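Local coordinates for amidohydrolase (Thermotoga maritima, PDB 3OOQ), which belongs to the amidohydrolase family and is probably a hydrolase, perhaps with allantoinase activity, at residues K6-N11 with D25-N30; L55-V60 with G351-G356; F59-S64 with L303-P308; V131-S136 with Y379-E384. All coordinates share one frame; numbering follows the deposited sequence.

Interaction 1 of 4, residues K6-N11 with D25-N30; sequences KILFKN and DVLVSN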
loop_
_atom_site.group_PDB
_atom_site.type_symbol
_atom_site.label_atom_id
_atom_site.label_comp_id
_atom_site.label_asym_id
_atom_site.label_seq_id
_atom_site.Cartn_x
_atom_site.Cartn_y
_atom_site.Cartn_z
ATOM N N LYS F 6 -12.849 -13.547 -64.216
ATOM C CA LYS F 6 -11.418 -13.802 -64.089
ATOM C C LYS F 6 -10.678 -12.472 -64.221
ATOM O O LYS F 6 -11.203 -11.521 -64.813
ATOM C CB LYS F 6 -10.943 -14.786 -65.164
ATOM C CG LYS F 6 -11.637 -16.134 -65.121
ATOM C CD LYS F 6 -11.471 -16.877 -66.421
ATOM C CE LYS F 6 -10.412 -17.950 -66.355
ATOM N NZ LYS F 6 -11.007 -19.322 -66.299
ATOM N N ILE F 7 -9.480 -12.398 -63.649
ATOM C CA ILE F 7 -8.597 -11.260 -63.865
ATOM C C ILE F 7 -7.301 -11.756 -64.488
ATOM O O ILE F 7 -6.702 -12.729 -64.024
ATOM C CB ILE F 7 -8.272 -10.509 -62.562
ATOM C CG1 ILE F 7 -9.535 -9.893 -61.944
ATOM C CG2 ILE F 7 -7.227 -9.439 -62.811
ATOM C CD1 ILE F 7 -9.316 -9.355 -60.534
ATOM N N LEU F 8 -6.865 -11.074 -65.535
ATOM C CA LEU F 8 -5.640 -11.430 -66.214
ATOM C C LEU F 8 -4.652 -10.278 -66.088
ATOM O O LEU F 8 -4.833 -9.218 -66.694
ATOM C CB LEU F 8 -5.935 -11.763 -67.681
ATOM C CG LEU F 8 -4.779 -12.149 -68.601
ATOM C CD1 LEU F 8 -3.931 -13.279 -67.987
ATOM C CD2 LEU F 8 -5.294 -12.514 -70.005
ATOM N N PHE F 9 -3.618 -10.481 -65.284
ATOM C CA PHE F 9 -2.592 -9.460 -65.102
ATOM C C PHE F 9 -1.558 -9.619 -66.192
ATOM O O PHE F 9 -0.973 -10.690 -66.335
ATOM C CB PHE F 9 -1.935 -9.579 -63.722
ATOM C CG PHE F 9 -2.872 -9.310 -62.574
ATOM C CD1 PHE F 9 -3.163 -8.001 -62.184
ATOM C CD2 PHE F 9 -3.456 -10.367 -61.872
ATOM C CE1 PHE F 9 -4.039 -7.743 -61.115
ATOM C CE2 PHE F 9 -4.317 -10.124 -60.790
ATOM C CZ PHE F 9 -4.603 -8.802 -60.410
ATOM N N LYS F 10 -1.326 -8.563 -66.961
ATOM C CA LYS F 10 -0.450 -8.668 -68.140
ATOM C C LYS F 10 0.868 -7.897 -68.026
ATOM O O LYS F 10 0.882 -6.725 -67.654
ATOM C CB LYS F 10 -1.204 -8.242 -69.425
ATOM C CG LYS F 10 -2.443 -9.102 -69.714
ATOM C CD LYS F 10 -2.374 -9.958 -70.992
ATOM C CE LYS F 10 -0.967 -10.256 -71.529
ATOM N NZ LYS F 10 -0.995 -11.477 -72.402
ATOM N N ASN F 11 1.963 -8.570 -68.370
ATOM C CA ASN F 11 3.237 -7.904 -68.648
ATOM C C ASN F 11 3.932 -7.250 -67.444
ATOM O O ASN F 11 4.767 -6.355 -67.601
ATOM C CB ASN F 11 3.073 -6.921 -69.834
ATOM C CG ASN F 11 4.396 -6.552 -70.487
ATOM O OD1 ASN F 11 5.297 -7.381 -70.627
ATOM N ND2 ASN F 11 4.519 -5.297 -70.882
ATOM N N ASP F 25 2.607 -12.970 -67.270
ATOM C CA ASP F 25 1.202 -12.803 -66.928
ATOM C C ASP F 25 0.777 -13.735 -65.804
ATOM O O ASP F 25 1.393 -14.794 -65.564
ATOM C CB ASP F 25 0.307 -13.080 -68.146
ATOM C CG ASP F 25 0.763 -12.357 -69.409
ATOM O OD1 ASP F 25 1.241 -11.208 -69.328
ATOM O OD2 ASP F 25 0.631 -12.949 -70.505
ATOM N N VAL F 26 -0.299 -13.340 -65.128
ATOM C CA VAL F 26 -0.883 -14.154 -64.083
ATOM C C VAL F 26 -2.395 -14.087 -64.264
ATOM O O VAL F 26 -2.972 -13.005 -64.319
ATOM C CB VAL F 26 -0.450 -13.652 -62.664
ATOM C CG1 VAL F 26 -1.194 -14.387 -61.559
ATOM C CG2 VAL F 26 1.064 -13.767 -62.479
ATOM N N LEU F 27 -3.021 -15.251 -64.354
ATOM C CA LEU F 27 -4.475 -15.357 -64.495
ATOM C C LEU F 27 -5.066 -15.846 -63.189
ATOM O O LEU F 27 -4.601 -16.845 -62.612
ATOM C CB LEU F 27 -4.855 -16.329 -65.624
ATOM C CG LEU F 27 -6.337 -16.681 -65.832
ATOM C CD1 LEU F 27 -7.144 -15.480 -66.295
ATOM C CD2 LEU F 27 -6.502 -17.832 -66.838
ATOM N N VAL F 28 -6.103 -15.141 -62.749
ATOM C CA VAL F 28 -6.758 -15.395 -61.488
ATOM C C VAL F 28 -8.202 -15.736 -61.786
ATOM O O VAL F 28 -8.846 -15.061 -62.609
ATOM C CB VAL F 28 -6.710 -14.119 -60.587
ATOM C CG1 VAL F 28 -7.652 -14.229 -59.382
ATOM C CG2 VAL F 28 -5.295 -13.834 -60.135
ATOM N N SER F 29 -8.698 -16.793 -61.150
ATOM C CA SER F 29 -10.126 -17.118 -61.191
ATOM C C SER F 29 -10.529 -17.840 -59.920
ATOM O O SER F 29 -9.708 -18.549 -59.325
ATOM C CB SER F 29 -10.485 -17.969 -62.421
ATOM O OG SER F 29 -10.180 -19.331 -62.226
ATOM N N ASN F 30 -11.786 -17.657 -59.519
ATOM C CA ASN F 30 -12.332 -18.212 -58.270
ATOM C C ASN F 30 -11.434 -17.971 -57.056
ATOM O O ASN F 30 -11.296 -18.839 -56.195
ATOM C CB ASN F 30 -12.673 -19.713 -58.399
ATOM C CG ASN F 30 -13.875 -19.988 -59.308
ATOM O OD1 ASN F 30 -14.769 -19.159 -59.461
ATOM N ND2 ASN F 30 -13.899 -21.173 -59.901
#
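D25 takes two donors from K10 and N11 across the contact. D25 OD1 accepts the backbone N of N11 at 2.9 Å, nearly in line with its C-O bond. D25 OD2 takes K10 NZ at 2.9 Å, in a salt bridge that arrives from above the carboxylate plane, 51° out of it. K10 is bent at chi2 (-114°). D25 OD2 also accepts the backbone N of I40, and K10 NZ also donates to I40 O. An alanine at D25 would probably cost K10 NZ its close carboxylate and leave the N-H groups of N11 and I40 without this acceptor. The strands 7-10 and 25-29 pair antiparallel in the small four-stranded sheet that holds the N-terminal strands. I7 and V28 exchange N-H and C=O, as do F9 and V26. F9 N to V26 O is 2.8 Å. V26 N to F9 O is 3.0 Å. One face of the sheet carries I7, F9, V26 and V28. There F9 CE2, at the ring edge, lies 3.9 Å from V28 CG2. On the face of L8 and L27, L8 CD1 lies 4.0 Å from L27 CB. K6 CG presses on S29 CB, while K6 NZ and S29 OG both bind E34.

Interaction 2 of 4, residues L55-V60 with G351-G356; sequences LFPGFV and GSIEPG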
loop_
_atom_site.group_PDB
_atom_site.type_symbol
_atom_site.label_atom_id
_atom_site.label_comp_id
_atom_site.label_asym_id
_atom_site.label_seq_id
_atom_site.Cartn_x
_atom_site.Cartn_y
_atom_site.Cartn_z
ATOM N N LEU F 55 4.780 -7.683 -59.742
ATOM C CA LEU F 55 3.705 -8.421 -59.105
ATOM C C LEU F 55 4.297 -9.433 -58.139
ATOM O O LEU F 55 5.053 -10.326 -58.547
ATOM C CB LEU F 55 2.824 -9.116 -60.147
ATOM C CG LEU F 55 1.507 -9.724 -59.673
ATOM C CD1 LEU F 55 0.563 -8.672 -59.111
ATOM C CD2 LEU F 55 0.835 -10.462 -60.825
ATOM N N PHE F 56 3.948 -9.288 -56.858
ATOM C CA PHE F 56 4.498 -10.124 -55.801
ATOM C C PHE F 56 3.371 -10.871 -55.119
ATOM O O PHE F 56 2.224 -10.443 -55.210
ATOM C CB PHE F 56 5.260 -9.252 -54.791
ATOM C CG PHE F 56 6.688 -8.986 -55.186
ATOM C CD1 PHE F 56 6.985 -8.112 -56.224
ATOM C CD2 PHE F 56 7.736 -9.625 -54.527
ATOM C CE1 PHE F 56 8.298 -7.873 -56.598
ATOM C CE2 PHE F 56 9.060 -9.382 -54.888
ATOM C CZ PHE F 56 9.341 -8.510 -55.928
ATOM N N PRO F 57 3.685 -12.007 -54.466
ATOM C CA PRO F 57 2.690 -12.542 -53.554
ATOM C C PRO F 57 2.568 -11.587 -52.358
ATOM O O PRO F 57 3.483 -10.787 -52.112
ATOM C CB PRO F 57 3.311 -13.864 -53.084
ATOM C CG PRO F 57 4.750 -13.686 -53.217
ATOM C CD PRO F 57 4.993 -12.669 -54.307
ATOM N N GLY F 58 1.448 -11.643 -51.640
ATOM C CA GLY F 58 1.344 -10.896 -50.377
ATOM C C GLY F 58 2.372 -11.434 -49.390
ATOM O O GLY F 58 2.621 -12.649 -49.347
ATOM N N PHE F 59 2.966 -10.545 -48.592
ATOM C CA PHE F 59 3.887 -10.975 -47.528
ATOM C C PHE F 59 3.143 -11.571 -46.356
ATOM O O PHE F 59 1.974 -11.259 -46.117
ATOM C CB PHE F 59 4.800 -9.842 -47.061
ATOM C CG PHE F 59 5.665 -9.276 -48.153
ATOM C CD1 PHE F 59 6.466 -10.110 -48.921
ATOM C CD2 PHE F 59 5.692 -7.898 -48.398
ATOM C CE1 PHE F 59 7.276 -9.595 -49.933
ATOM C CE2 PHE F 59 6.498 -7.373 -49.413
ATOM C CZ PHE F 59 7.297 -8.220 -50.173
ATOM N N VAL F 60 3.839 -12.451 -45.643
ATOM C CA VAL F 60 3.235 -13.270 -44.618
ATOM C C VAL F 60 4.092 -13.119 -43.374
ATOM O O VAL F 60 5.258 -13.505 -43.366
ATOM C CB VAL F 60 3.173 -14.762 -45.058
ATOM C CG1 VAL F 60 2.506 -15.619 -44.004
ATOM C CG2 VAL F 60 2.463 -14.917 -46.428
ATOM N N GLY F 351 1.875 -17.374 -49.883
ATOM C CA GLY F 351 3.317 -17.144 -49.880
ATOM C C GLY F 351 4.093 -17.395 -51.171
ATOM O O GLY F 351 5.327 -17.381 -51.146
ATOM N N SER F 352 3.388 -17.640 -52.285
ATOM C CA SER F 352 4.016 -17.791 -53.613
ATOM C C SER F 352 3.029 -17.543 -54.745
ATOM O O SER F 352 1.803 -17.627 -54.550
ATOM C CB SER F 352 4.651 -19.187 -53.786
ATOM O OG SER F 352 3.667 -20.223 -53.822
ATOM N N ILE F 353 3.556 -17.239 -55.928
ATOM C CA ILE F 353 2.701 -17.140 -57.102
ATOM C C ILE F 353 2.795 -18.438 -57.890
ATOM O O ILE F 353 3.566 -18.554 -58.856
ATOM C CB ILE F 353 3.000 -15.917 -58.001
ATOM C CG1 ILE F 353 3.102 -14.635 -57.161
ATOM C CG2 ILE F 353 1.911 -15.792 -59.077
ATOM C CD1 ILE F 353 3.272 -13.352 -57.965
ATOM N N GLU F 354 2.020 -19.417 -57.445
ATOM C CA GLU F 354 1.931 -20.693 -58.122
ATOM C C GLU F 354 0.471 -21.009 -58.402
ATOM O O GLU F 354 -0.395 -20.677 -57.582
ATOM C CB GLU F 354 2.509 -21.802 -57.236
ATOM C CG GLU F 354 4.015 -21.740 -57.037
ATOM C CD GLU F 354 4.500 -22.669 -55.927
ATOM O OE1 GLU F 354 3.725 -23.557 -55.505
ATOM O OE2 GLU F 354 5.658 -22.505 -55.474
ATOM N N PRO F 355 0.197 -21.689 -59.525
ATOM C CA PRO F 355 -1.154 -22.185 -59.769
ATOM C C PRO F 355 -1.709 -22.959 -58.585
ATOM O O PRO F 355 -1.012 -23.780 -57.976
ATOM C CB PRO F 355 -0.970 -23.108 -60.982
ATOM C CG PRO F 355 0.196 -22.488 -61.706
ATOM C CD PRO F 355 1.126 -22.095 -60.599
ATOM N N GLY F 356 -2.958 -22.686 -58.247
ATOM C CA GLY F 356 -3.594 -23.375 -57.160
ATOM C C GLY F 356 -3.533 -22.624 -55.843
ATOM O O GLY F 356 -4.327 -22.909 -54.949
HETATM O O HOH W 1 0.873 -14.628 -49.685
#
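I353 points its side chain at the backbone of L55-P57 and at the ring of P57. The two side chains cross at about a right angle. I353 CG1 lies 3.9 Å from P57 CD, on the side of the proline ring next to its nitrogen. CG1 is anti to the carbonyl carbon of I353 (chi1 -48°). CD1 then continues anti to CA (chi2 -175°), and this extended branch brings the methyl to the strand. I353 CD1 sits 3.6 Å from L55 O and 3.8 Å from P57 N. The side chain of L55 is less close, with L55 CG 4.4 Å from I353 CD1. The other end of the proline ring faces the backbone of the loop. P57 CB is 3.9 Å from S352 N, and P57 CG packs near S352 CA. Further along, V60 CG2 lies 4.2 Å from G351 CA. G351 has a positive phi of 87°, a backbone shape in which a CB would press on the preceding carbonyl oxygen.

No direct hydrogen bond joins the segments. One water links them instead: it donates to G58 O at 2.7 Å and accepts from G351 N. The contact is otherwise apolar and buried. It lays the loop between helix 338-343 and strand 361-364 against strand 54-64, which enters the barrel part of the amidohydrolase fold. I353 also packs on L361 of strand 361-364, V26 of strand 24-29 and V36 of strand 32-37. L55 touches V26 too, and the backbone of F56 bonds to V362.

Interaction 3 of 4, residues F59-S64 with L303-P308; sequences FVDAHS and LMCDHP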
loop_
_atom_site.group_PDB
_atom_site.type_symbol
_atom_site.label_atom_id
_atom_site.label_comp_id
_atom_site.label_asym_id
_atom_site.label_seq_id
_atom_site.Cartn_x
_atom_site.Cartn_y
_atom_site.Cartn_z
ATOM N N PHE F 59 2.966 -10.545 -48.592
ATOM C CA PHE F 59 3.887 -10.975 -47.528
ATOM C C PHE F 59 3.143 -11.571 -46.356
ATOM O O PHE F 59 1.974 -11.259 -46.117
ATOM C CB PHE F 59 4.800 -9.842 -47.061
ATOM C CG PHE F 59 5.665 -9.276 -48.153
ATOM C CD1 PHE F 59 6.466 -10.110 -48.921
ATOM C CD2 PHE F 59 5.692 -7.898 -48.398
ATOM C CE1 PHE F 59 7.276 -9.595 -49.933
ATOM C CE2 PHE F 59 6.498 -7.373 -49.413
ATOM C CZ PHE F 59 7.297 -8.220 -50.173
ATOM N N VAL F 60 3.839 -12.451 -45.643
ATOM C CA VAL F 60 3.235 -13.270 -44.618
ATOM C C VAL F 60 4.092 -13.119 -43.374
ATOM O O VAL F 60 5.258 -13.505 -43.366
ATOM C CB VAL F 60 3.173 -14.762 -45.058
ATOM C CG1 VAL F 60 2.506 -15.619 -44.004
ATOM C CG2 VAL F 60 2.463 -14.917 -46.428
ATOM N N ASP F 61 3.528 -12.526 -42.332
ATOM C CA ASP F 61 4.269 -12.395 -41.089
ATOM C C ASP F 61 3.879 -13.497 -40.129
ATOM O O ASP F 61 2.735 -13.554 -39.663
ATOM C CB ASP F 61 4.041 -11.035 -40.432
ATOM C CG ASP F 61 5.112 -10.706 -39.414
ATOM O OD1 ASP F 61 5.404 -11.555 -38.552
ATOM O OD2 ASP F 61 5.679 -9.601 -39.479
ATOM N N ALA F 62 4.833 -14.370 -39.835
ATOM C CA ALA F 62 4.543 -15.537 -39.013
ATOM C C ALA F 62 4.311 -15.262 -37.503
ATOM O O ALA F 62 3.953 -16.166 -36.775
ATOM C CB ALA F 62 5.622 -16.577 -39.203
ATOM N N HIS F 63 4.470 -14.019 -37.045
ATOM C CA HIS F 63 4.306 -13.718 -35.608
ATOM C C HIS F 63 3.999 -12.242 -35.418
ATOM O O HIS F 63 4.877 -11.395 -35.580
ATOM C CB HIS F 63 5.567 -14.108 -34.822
ATOM C CG HIS F 63 5.417 -14.010 -33.332
ATOM N ND1 HIS F 63 5.298 -12.802 -32.670
ATOM C CD2 HIS F 63 5.353 -14.970 -32.376
ATOM C CE1 HIS F 63 5.192 -13.021 -31.372
ATOM N NE2 HIS F 63 5.216 -14.325 -31.166
ATOM N N SER F 64 2.755 -11.937 -35.056
ATOM C CA SER F 64 2.321 -10.544 -35.026
ATOM C C SER F 64 1.323 -10.245 -33.919
ATOM O O SER F 64 0.545 -11.114 -33.510
ATOM C CB SER F 64 1.670 -10.181 -36.368
ATOM O OG SER F 64 1.632 -8.781 -36.534
ATOM N N LEU F 303 10.963 -14.201 -41.225
ATOM C CA LEU F 303 11.237 -12.908 -40.622
ATOM C C LEU F 303 9.951 -12.214 -40.161
ATOM O O LEU F 303 9.033 -12.003 -40.967
ATOM C CB LEU F 303 12.015 -12.021 -41.594
ATOM C CG LEU F 303 12.388 -10.599 -41.151
ATOM C CD1 LEU F 303 13.281 -10.589 -39.896
ATOM C CD2 LEU F 303 13.059 -9.854 -42.302
HETATM N N MSE F 304 9.917 -11.834 -38.876
HETATM C CA MSE F 304 8.803 -11.075 -38.294
HETATM C C MSE F 304 9.183 -9.625 -38.010
HETATM O O MSE F 304 10.352 -9.313 -37.792
HETATM C CB MSE F 304 8.315 -11.719 -36.980
HETATM C CG MSE F 304 9.281 -11.554 -35.799
HETATM SE SE MSE F 304 8.424 -11.918 -34.092
HETATM C CE MSE F 304 9.038 -13.777 -33.867
ATOM N N CYS F 305 8.170 -8.759 -37.986
ATOM C CA CYS F 305 8.305 -7.415 -37.437
ATOM C C CYS F 305 8.052 -7.412 -35.933
ATOM O O CYS F 305 8.395 -6.441 -35.244
ATOM C CB CYS F 305 7.298 -6.477 -38.112
ATOM S SG CYS F 305 7.765 -6.060 -39.801
ATOM N N ASP F 306 7.449 -8.492 -35.434
ATOM C CA ASP F 306 6.871 -8.523 -34.074
ATOM C C ASP F 306 6.006 -7.280 -33.835
ATOM O O ASP F 306 6.032 -6.680 -32.744
ATOM C CB ASP F 306 7.968 -8.603 -33.012
ATOM C CG ASP F 306 7.444 -9.049 -31.646
ATOM O OD1 ASP F 306 6.332 -9.604 -31.561
ATOM O OD2 ASP F 306 8.169 -8.851 -30.659
ATOM N N HIS F 307 5.233 -6.899 -34.847
ATOM C CA HIS F 307 4.401 -5.691 -34.761
ATOM C C HIS F 307 3.641 -5.689 -33.429
ATOM O O HIS F 307 3.001 -6.685 -33.116
ATOM C CB HIS F 307 3.436 -5.648 -35.950
ATOM C CG HIS F 307 2.509 -4.475 -35.940
ATOM N ND1 HIS F 307 2.675 -3.390 -36.775
ATOM C CD2 HIS F 307 1.393 -4.228 -35.214
ATOM C CE1 HIS F 307 1.697 -2.524 -36.564
ATOM N NE2 HIS F 307 0.905 -3.011 -35.623
ATOM N N PRO F 308 3.664 -4.565 -32.658
ATOM C CA PRO F 308 4.113 -3.195 -32.942
ATOM C C PRO F 308 5.589 -2.813 -32.725
ATOM O O PRO F 308 5.940 -1.651 -32.928
ATOM C CB PRO F 308 3.230 -2.356 -32.012
ATOM C CG PRO F 308 3.087 -3.229 -30.796
ATOM C CD PRO F 308 2.885 -4.610 -31.400
HETATM O O HOH W 2 7.223 -13.972 -41.320
HETATM O O HOH W 3 8.021 -9.292 -41.369
HETATM O O HOH W 4 4.578 -9.016 -36.987
#
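D61, on strand 54-64, and H63, just past the corner the chain turns there, meet the loop after strand 301-303 in the interior of the TIM-barrel-type amidohydrolase domain. H63 and H65 form an HxH pair that resembles the metal-binding one of this family.

M304 is a selenomethionine. M304 CB lies 3.3 Å from D61 OD1 and also approaches H63 O. CG stands between the backbone N and the carbonyl carbon (chi1 72°), and the chain then runs beside H63, both side chains pointing the same way. M304 SE is 3.5 Å from H63 ND1 and lies obliquely to the ring. The chain bends at chi3 (98°), which carries M304 CE toward the H63 ring in an off-centre CH-pi contact, 4.1 Å from its centroid. D306 OD1 approaches the edge of the same ring, near its plane. H63 NE2 is bonded to K151.

D61 does the polar work. D61 OD1 accepts H63 N through its anti lone pair, which makes an Asx turn. D61 OD2 accepts C305 N at 3.0 Å through its syn lone pair, in a nearly straight bond (168°). An alanine at D61 would probably leave the N-H groups of H63 and C305 without their carboxylate acceptors and free the turn to shift.

Waters fill in the rest. One joins V60 O, A62 N and L303 O. A second donates to D61 OD2 and L303 O. A third donates to H63 O at 2.8 Å, accepts from H307 N and is bonded to S64 OG.

Interaction 4 of 4, residues V131-S136 with Y379-E384; sequences VIKFRS and YIDGVE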
loop_
_atom_site.group_PDB
_atom_site.type_symbol
_atom_site.label_atom_id
_atom_site.label_comp_id
_atom_site.label_asym_id
_atom_site.label_seq_id
_atom_site.Cartn_x
_atom_site.Cartn_y
_atom_site.Cartn_z
ATOM N N VAL F 131 -4.072 -17.780 -37.850
ATOM C CA VAL F 131 -3.619 -17.119 -39.066
ATOM C C VAL F 131 -4.812 -16.447 -39.710
ATOM O O VAL F 131 -5.862 -17.059 -39.894
ATOM C CB VAL F 131 -2.987 -18.100 -40.086
ATOM C CG1 VAL F 131 -2.485 -17.317 -41.311
ATOM C CG2 VAL F 131 -1.868 -18.910 -39.439
ATOM N N ILE F 132 -4.661 -15.175 -40.045
ATOM C CA ILE F 132 -5.743 -14.442 -40.665
ATOM C C ILE F 132 -5.234 -13.695 -41.888
ATOM O O ILE F 132 -4.024 -13.504 -42.062
ATOM C CB ILE F 132 -6.439 -13.455 -39.662
ATOM C CG1 ILE F 132 -5.455 -12.403 -39.128
ATOM C CG2 ILE F 132 -7.066 -14.214 -38.486
ATOM C CD1 ILE F 132 -5.593 -11.057 -39.751
ATOM N N LYS F 133 -6.171 -13.280 -42.729
ATOM C CA LYS F 133 -5.868 -12.409 -43.861
ATOM C C LYS F 133 -6.628 -11.118 -43.662
ATOM O O LYS F 133 -7.690 -11.132 -43.056
ATOM C CB LYS F 133 -6.354 -13.033 -45.158
ATOM C CG LYS F 133 -5.662 -14.295 -45.557
ATOM C CD LYS F 133 -6.000 -14.579 -47.014
ATOM C CE LYS F 133 -5.589 -15.967 -47.393
ATOM N NZ LYS F 133 -5.754 -16.132 -48.852
ATOM N N PHE F 134 -6.096 -10.015 -44.192
ATOM C CA PHE F 134 -6.722 -8.699 -44.039
ATOM C C PHE F 134 -7.818 -8.494 -45.089
ATOM O O PHE F 134 -7.769 -7.532 -45.850
ATOM C CB PHE F 134 -5.672 -7.578 -44.167
ATOM C CG PHE F 134 -4.528 -7.673 -43.186
ATOM C CD1 PHE F 134 -4.754 -7.964 -41.836
ATOM C CD2 PHE F 134 -3.225 -7.401 -43.603
ATOM C CE1 PHE F 134 -3.690 -8.044 -40.924
ATOM C CE2 PHE F 134 -2.155 -7.477 -42.697
ATOM C CZ PHE F 134 -2.400 -7.798 -41.345
ATOM N N ARG F 135 -8.800 -9.399 -45.122
ATOM C CA ARG F 135 -9.809 -9.412 -46.175
ATOM C C ARG F 135 -11.149 -8.734 -45.851
ATOM O O ARG F 135 -11.910 -8.435 -46.768
ATOM C CB ARG F 135 -10.053 -10.841 -46.726
ATOM C CG ARG F 135 -10.126 -11.940 -45.674
ATOM C CD ARG F 135 -10.779 -13.227 -46.205
ATOM N NE ARG F 135 -9.866 -14.253 -46.718
ATOM C CZ ARG F 135 -9.752 -15.501 -46.238
ATOM N NH1 ARG F 135 -10.473 -15.915 -45.206
ATOM N NH2 ARG F 135 -8.903 -16.350 -46.807
ATOM N N SER F 136 -11.441 -8.491 -44.574
ATOM C CA SER F 136 -12.788 -8.081 -44.177
ATOM C C SER F 136 -12.785 -7.507 -42.749
ATOM O O SER F 136 -11.876 -7.775 -41.969
ATOM C CB SER F 136 -13.725 -9.309 -44.266
ATOM O OG SER F 136 -14.963 -9.098 -43.633
ATOM N N TYR F 379 -4.601 -7.402 -53.815
ATOM C CA TYR F 379 -5.715 -8.316 -53.934
ATOM C C TYR F 379 -5.500 -9.385 -52.890
ATOM O O TYR F 379 -4.359 -9.758 -52.614
ATOM C CB TYR F 379 -5.740 -8.966 -55.323
ATOM C CG TYR F 379 -5.955 -7.986 -56.470
ATOM C CD1 TYR F 379 -4.895 -7.221 -56.971
ATOM C CD2 TYR F 379 -7.211 -7.832 -57.058
ATOM C CE1 TYR F 379 -5.081 -6.321 -58.022
ATOM C CE2 TYR F 379 -7.412 -6.930 -58.125
ATOM C CZ TYR F 379 -6.336 -6.189 -58.595
ATOM O OH TYR F 379 -6.503 -5.315 -59.633
ATOM N N ILE F 380 -6.596 -9.848 -52.301
ATOM C CA ILE F 380 -6.590 -10.977 -51.368
ATOM C C ILE F 380 -7.738 -11.870 -51.821
ATOM O O ILE F 380 -8.852 -11.384 -52.019
ATOM C CB ILE F 380 -6.799 -10.510 -49.900
ATOM C CG1 ILE F 380 -5.553 -9.751 -49.411
ATOM C CG2 ILE F 380 -7.114 -11.706 -48.983
ATOM C CD1 ILE F 380 -5.618 -9.227 -47.971
ATOM N N ASP F 381 -7.474 -13.157 -52.025
ATOM C CA ASP F 381 -8.475 -14.052 -52.645
ATOM C C ASP F 381 -9.046 -13.450 -53.941
ATOM O O ASP F 381 -10.243 -13.566 -54.227
ATOM C CB ASP F 381 -9.614 -14.364 -51.661
ATOM C CG ASP F 381 -9.121 -15.004 -50.388
ATOM O OD1 ASP F 381 -8.145 -15.794 -50.423
ATOM O OD2 ASP F 381 -9.723 -14.735 -49.337
ATOM N N GLY F 382 -8.175 -12.802 -54.707
ATOM C CA GLY F 382 -8.526 -12.261 -56.012
ATOM C C GLY F 382 -9.438 -11.045 -55.973
ATOM O O GLY F 382 -9.981 -10.653 -57.000
ATOM N N VAL F 383 -9.595 -10.458 -54.786
ATOM C CA VAL F 383 -10.445 -9.289 -54.570
ATOM C C VAL F 383 -9.554 -8.121 -54.167
ATOM O O VAL F 383 -8.717 -8.241 -53.257
ATOM C CB VAL F 383 -11.526 -9.559 -53.475
ATOM C CG1 VAL F 383 -12.341 -8.294 -53.171
ATOM C CG2 VAL F 383 -12.453 -10.707 -53.890
ATOM N N GLU F 384 -9.709 -6.998 -54.862
ATOM C CA GLU F 384 -8.959 -5.784 -54.527
ATOM C C GLU F 384 -9.387 -5.285 -53.140
ATOM O O GLU F 384 -10.580 -5.111 -52.884
ATOM C CB GLU F 384 -9.167 -4.698 -55.590
ATOM C CG GLU F 384 -8.186 -3.539 -55.482
ATOM C CD GLU F 384 -8.469 -2.424 -56.470
ATOM O OE1 GLU F 384 -9.095 -2.666 -57.519
ATOM O OE2 GLU F 384 -8.053 -1.285 -56.195
#
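I380 is the closely packed part of this contact. I380 CG2 is 3.7 Å from K133 CD and 3.8 Å from R135 CB. I380 CD1 reaches F134 O at 3.5 Å. The inverse gamma turn centred on F134 brings this oxygen and F134 CB to the methyl. The side chains of I380 and K133 run antiparallel past one another, and the lysine chain is extended beyond CG. This places its amine beside D381.

The polar side is more open: D381 and R135 are only partly buried. D381 stands in the type I' turn that joins strands 375-380 and 383-387, and it splits its carboxylate between two cations. D381 OD1 takes K133 NZ at 2.9 Å on the syn side, 31° out of the plane. D381 OD2 takes R135 NE at 2.7 Å, a weak bond because the angle at the hydrogen is 119°. The guanidinium and carboxylate planes are 39° apart. K133 NZ also bridges to D358 and D360, and R135 NH1 donates to E141 O and I143 O.

The contact sets the hairpin turn against the end of strand 125-133. F134 and I380 both pack on L108 of helix 103-108, and I380 touches T113 of strand 112-117.

From the N terminus, interaction 1 closes first, in the small sheet. Its loop of 13 residues includes strand 12-14, which pairs with strand 54-64. Strand 54-64 then opens interactions 2 and 3, which share F59 and V60. Interaction 3 closes at 303-308, and interaction 2 closes later at 351-356, so 3 lies nested in 2 apart from that overlap. Interaction 4 opens at 131-136, inside both, and closes after both at 379-384, so it crosses them. Interaction 1 touches interaction 2 through V26 with L55 and I353. It touches interaction 4 through F9 and I7 with Y379. Interactions 2 and 4 thus join the small sheet to the barrel, while interaction 3 lies deeper inside it.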